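Local coordinates for protein putative methyltransferase (Emericella variicolor, PDB 7DMB) that binds S-adenosyl-L-homocysteine and probably acts as a trans-acting methyltransferase alongside a polyketide synthase in calbistrin biosynthesis, at residues Asp178-Val186 against Asp367-Asn377. Sequence-based numbering, arbitrary orientation.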
loop_
_atom_site.group_PDB
_atom_site.type_symbol
_atom_site.label_atom_id
_atom_site.label_comp_id
_atom_site.label_asym_id
_atom_site.label_seq_id
_atom_site.Cartn_x
_atom_site.Cartn_y
_atom_site.Cartn_z
ATOM N N ASP A 178 -4.745 -1.042 -7.710
ATOM C CA ASP A 178 -5.494 -2.251 -8.063
ATOM C C ASP A 178 -4.575 -3.470 -8.155
ATOM O O ASP A 178 -4.943 -4.564 -7.707
ATOM C CB ASP A 178 -6.246 -2.075 -9.383
ATOM C CG ASP A 178 -7.575 -1.322 -9.229
ATOM O OD1 ASP A 178 -8.104 -1.232 -8.095
ATOM O OD2 ASP A 178 -8.093 -0.826 -10.252
ATOM N N TRP A 179 -3.377 -3.309 -8.753
ATOM C CA TRP A 179 -2.445 -4.435 -8.843
ATOM C C TRP A 179 -2.051 -4.931 -7.460
ATOM O O TRP A 179 -2.084 -6.134 -7.197
ATOM C CB TRP A 179 -1.167 -4.073 -9.609
ATOM C CG TRP A 179 -0.057 -5.128 -9.338
ATOM C CD1 TRP A 179 0.073 -6.346 -9.946
ATOM C CD2 TRP A 179 1.000 -5.062 -8.360
ATOM N NE1 TRP A 179 1.154 -7.027 -9.435
ATOM C CE2 TRP A 179 1.747 -6.260 -8.469
ATOM C CE3 TRP A 179 1.412 -4.095 -7.426
ATOM C CZ2 TRP A 179 2.870 -6.526 -7.668
ATOM C CZ3 TRP A 179 2.543 -4.365 -6.631
ATOM C CH2 TRP A 179 3.249 -5.570 -6.763
ATOM N N ALA A 180 -1.611 -4.016 -6.584
ATOM C CA ALA A 180 -1.197 -4.397 -5.233
ATOM C C ALA A 180 -2.322 -5.100 -4.485
ATOM O O ALA A 180 -2.105 -6.136 -3.844
ATOM C CB ALA A 180 -0.729 -3.165 -4.455
ATOM N N ASN A 181 -3.528 -4.532 -4.532
ATOM C CA ASN A 181 -4.670 -5.175 -3.891
ATOM C C ASN A 181 -4.962 -6.536 -4.507
ATOM O O ASN A 181 -5.507 -7.419 -3.837
ATOM C CB ASN A 181 -5.900 -4.277 -4.003
ATOM C CG ASN A 181 -5.967 -3.251 -2.904
ATOM O OD1 ASN A 181 -6.311 -3.573 -1.761
ATOM N ND2 ASN A 181 -5.645 -2.002 -3.236
ATOM N N SER A 182 -4.601 -6.732 -5.773
ATOM C CA SER A 182 -4.912 -7.985 -6.438
ATOM C C SER A 182 -4.125 -9.165 -5.868
ATOM O O SER A 182 -4.477 -10.320 -6.137
ATOM C CB SER A 182 -4.669 -7.823 -7.943
ATOM O OG SER A 182 -3.294 -7.974 -8.274
ATOM N N LEU A 183 -3.098 -8.911 -5.069
ATOM C CA LEU A 183 -2.313 -9.997 -4.499
ATOM C C LEU A 183 -2.929 -10.576 -3.236
ATOM O O LEU A 183 -2.582 -11.704 -2.859
ATOM C CB LEU A 183 -0.893 -9.515 -4.187
ATOM C CG LEU A 183 0.049 -9.185 -5.351
ATOM C CD1 LEU A 183 1.376 -8.648 -4.810
ATOM C CD2 LEU A 183 0.276 -10.405 -6.228
ATOM N N SER A 184 -3.816 -9.839 -2.569
ATOM C CA SER A 184 -4.351 -10.234 -1.271
ATOM C C SER A 184 -5.823 -10.583 -1.398
ATOM O O SER A 184 -6.596 -9.838 -2.023
ATOM C CB SER A 184 -4.203 -9.115 -0.233
ATOM O OG SER A 184 -2.864 -8.673 -0.079
ATOM N N GLU A 185 -6.207 -11.706 -0.814
ATOM C CA GLU A 185 -7.613 -12.076 -0.677
ATOM C C GLU A 185 -8.070 -11.678 0.727
ATOM O O GLU A 185 -7.692 -12.325 1.713
ATOM C CB GLU A 185 -7.809 -13.570 -0.924
ATOM C CG GLU A 185 -9.271 -13.987 -1.016
ATOM C CD GLU A 185 -10.049 -13.124 -1.987
ATOM O OE1 GLU A 185 -9.935 -13.371 -3.199
ATOM O OE2 GLU A 185 -10.764 -12.196 -1.544
ATOM N N VAL A 186 -8.846 -10.595 0.826
ATOM C CA VAL A 186 -9.318 -10.093 2.116
ATOM C C VAL A 186 -10.831 -10.172 2.264
ATOM O O VAL A 186 -11.351 -9.832 3.331
ATOM C CB VAL A 186 -8.837 -8.648 2.404
ATOM C CG1 VAL A 186 -7.358 -8.471 2.124
ATOM C CG2 VAL A 186 -9.652 -7.622 1.627
ATOM N N ASP A 367 0.567 -11.429 1.465
ATOM C CA ASP A 367 0.035 -11.554 0.117
ATOM C C ASP A 367 0.869 -12.486 -0.772
ATOM O O ASP A 367 0.633 -12.551 -1.985
ATOM C CB ASP A 367 -0.097 -10.164 -0.512
ATOM C CG ASP A 367 1.245 -9.522 -0.861
ATOM O OD1 ASP A 367 2.338 -10.110 -0.611
ATOM O OD2 ASP A 367 1.188 -8.390 -1.403
ATOM N N SER A 368 1.834 -13.189 -0.186
ATOM C CA SER A 368 2.708 -14.149 -0.849
ATOM C C SER A 368 3.439 -14.929 0.230
ATOM O O SER A 368 3.599 -14.447 1.350
ATOM C CB SER A 368 3.725 -13.467 -1.770
ATOM O OG SER A 368 4.344 -14.432 -2.600
ATOM N N GLU A 369 3.898 -16.127 -0.122
ATOM C CA GLU A 369 4.767 -16.873 0.787
ATOM C C GLU A 369 6.082 -16.117 0.965
ATOM O O GLU A 369 6.669 -15.661 -0.027
ATOM C CB GLU A 369 5.052 -18.284 0.269
ATOM C CG GLU A 369 3.883 -18.990 -0.390
ATOM C CD GLU A 369 3.782 -18.671 -1.876
ATOM O OE1 GLU A 369 2.905 -17.857 -2.266
ATOM O OE2 GLU A 369 4.598 -19.220 -2.654
ATOM N N PRO A 370 6.570 -15.966 2.192
ATOM C CA PRO A 370 7.814 -15.235 2.420
ATOM C C PRO A 370 8.969 -15.905 1.697
ATOM O O PRO A 370 8.909 -17.104 1.403
ATOM C CB PRO A 370 7.990 -15.306 3.947
ATOM C CG PRO A 370 6.680 -15.762 4.485
ATOM C CD PRO A 370 6.065 -16.592 3.425
ATOM N N PRO A 371 10.050 -15.169 1.405
ATOM C CA PRO A 371 10.236 -13.777 1.809
ATOM C C PRO A 371 9.758 -12.746 0.789
ATOM O O PRO A 371 9.811 -11.561 1.111
ATOM C CB PRO A 371 11.751 -13.687 1.973
ATOM C CG PRO A 371 12.254 -14.561 0.869
ATOM C CD PRO A 371 11.247 -15.688 0.715
ATOM N N PHE A 372 9.319 -13.159 -0.403
ATOM C CA PHE A 372 9.048 -12.203 -1.481
ATOM C C PHE A 372 7.549 -11.919 -1.531
ATOM O O PHE A 372 6.811 -12.377 -2.404
ATOM C CB PHE A 372 9.609 -12.708 -2.811
ATOM C CG PHE A 372 11.119 -12.615 -2.887
ATOM C CD1 PHE A 372 11.896 -13.743 -3.080
ATOM C CD2 PHE A 372 11.756 -11.391 -2.729
ATOM C CE1 PHE A 372 13.288 -13.652 -3.142
ATOM C CE2 PHE A 372 13.152 -11.288 -2.786
ATOM C CZ PHE A 372 13.913 -12.420 -2.992
ATOM N N TYR A 373 7.108 -11.140 -0.553
ATOM C CA TYR A 373 5.749 -10.640 -0.469
ATOM C C TYR A 373 5.808 -9.120 -0.549
ATOM O O TYR A 373 6.881 -8.515 -0.439
ATOM C CB TYR A 373 5.068 -11.118 0.824
ATOM C CG TYR A 373 5.524 -10.404 2.071
ATOM C CD1 TYR A 373 4.874 -9.252 2.530
ATOM C CD2 TYR A 373 6.620 -10.864 2.794
ATOM C CE1 TYR A 373 5.308 -8.590 3.674
ATOM C CE2 TYR A 373 7.056 -10.207 3.939
ATOM C CZ TYR A 373 6.410 -9.075 4.378
ATOM O OH TYR A 373 6.882 -8.444 5.516
ATOM N N TYR A 374 4.649 -8.492 -0.768
ATOM C CA TYR A 374 4.582 -7.036 -0.768
ATOM C C TYR A 374 3.823 -6.493 0.438
ATOM O O TYR A 374 4.419 -5.792 1.265
ATOM C CB TYR A 374 3.990 -6.530 -2.100
ATOM C CG TYR A 374 5.091 -6.262 -3.122
ATOM C CD1 TYR A 374 5.681 -5.000 -3.227
ATOM C CD2 TYR A 374 5.575 -7.282 -3.948
ATOM C CE1 TYR A 374 6.698 -4.750 -4.151
ATOM C CE2 TYR A 374 6.608 -7.042 -4.866
ATOM C CZ TYR A 374 7.162 -5.773 -4.963
ATOM O OH TYR A 374 8.172 -5.516 -5.866
ATOM N N ASN A 375 2.545 -6.855 0.596
ATOM C CA ASN A 375 1.690 -6.375 1.677
ATOM C C ASN A 375 1.578 -7.395 2.813
ATOM O O ASN A 375 1.367 -8.590 2.575
ATOM C CB ASN A 375 0.283 -6.091 1.151
ATOM C CG ASN A 375 0.116 -4.697 0.612
ATOM O OD1 ASN A 375 0.637 -3.741 1.163
ATOM N ND2 ASN A 375 -0.657 -4.566 -0.456
ATOM N N ALA A 376 1.663 -6.910 4.052
ATOM C CA ALA A 376 1.152 -7.647 5.209
ATOM C C ALA A 376 -0.275 -7.179 5.530
ATOM O O ALA A 376 -0.518 -5.980 5.701
ATOM C CB ALA A 376 2.061 -7.462 6.427
ATOM N N ASN A 377 -1.212 -8.130 5.603
ATOM C CA ASN A 377 -2.613 -7.859 5.958
ATOM C C ASN A 377 -2.769 -8.122 7.450
ATOM O O ASN A 377 -2.817 -9.281 7.875
ATOM C CB ASN A 377 -3.582 -8.733 5.155
ATOM C CG ASN A 377 -3.505 -8.479 3.645
ATOM O OD1 ASN A 377 -4.042 -7.486 3.131
ATOM N ND2 ASN A 377 -2.818 -9.374 2.930
HETATM O O HOH W 1 -1.279 -7.361 -1.596
#
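Ser184 and Asp367 bring the two backbones closest, CA to CA 4.8 Å, where the type I turn Asn181-Ser184, which leads on from helix 172-181, meets the base of the loop leading into strand 375-382; at Ala180 and Asn375 the CA atoms stand 7.7 Å apart. Trp179, its CG swung anti to the backbone N (chi1 164°), drives CH2 over the centre of the Tyr374 ring in a T-shaped stack, planes at 79° and centroids 5.4 Å apart. Leu183 lays CD1 and CB against the Asp367 carboxylate, CD1 lying 3.4 Å from OD2. That carboxylate ties its own loop together: OD1 takes the Tyr374 N-H through its syn lone pair, while the Asn375 N-H reaches OD2 from above the carboxylate plane. One water joins the segments, donating to Ala180 O and Asp367 OD2 and accepting from Ser184 OG and Asn375 ND2, so all four of its bonds are used. Ser184 OG, having given its proton to this water, accepts a nearly straight bond from Asn377 ND2 (3.1 Å, 167°) in the amide plane. Val186 CG1 packs 3.6 Å from Asn377 OD1. The side-chain oxygens of Asn377 and Asn375 accept hydrogen bonds from Gln311 and Asn283, and Trp179 NE1 is hydrogen-bonded to Glu58. In this Rossmann-like methyltransferase fold, strand 375-382 runs antiparallel between strands 306-313 and 358-366, and helix 56-79 flanks the aromatic pair; the contact thus joins the C-terminal part of helix 172-181, the side chain of Ala180 lying about 8 Å from the bound S-adenosyl-L-homocysteine, to the antiparallel side of the central sheet.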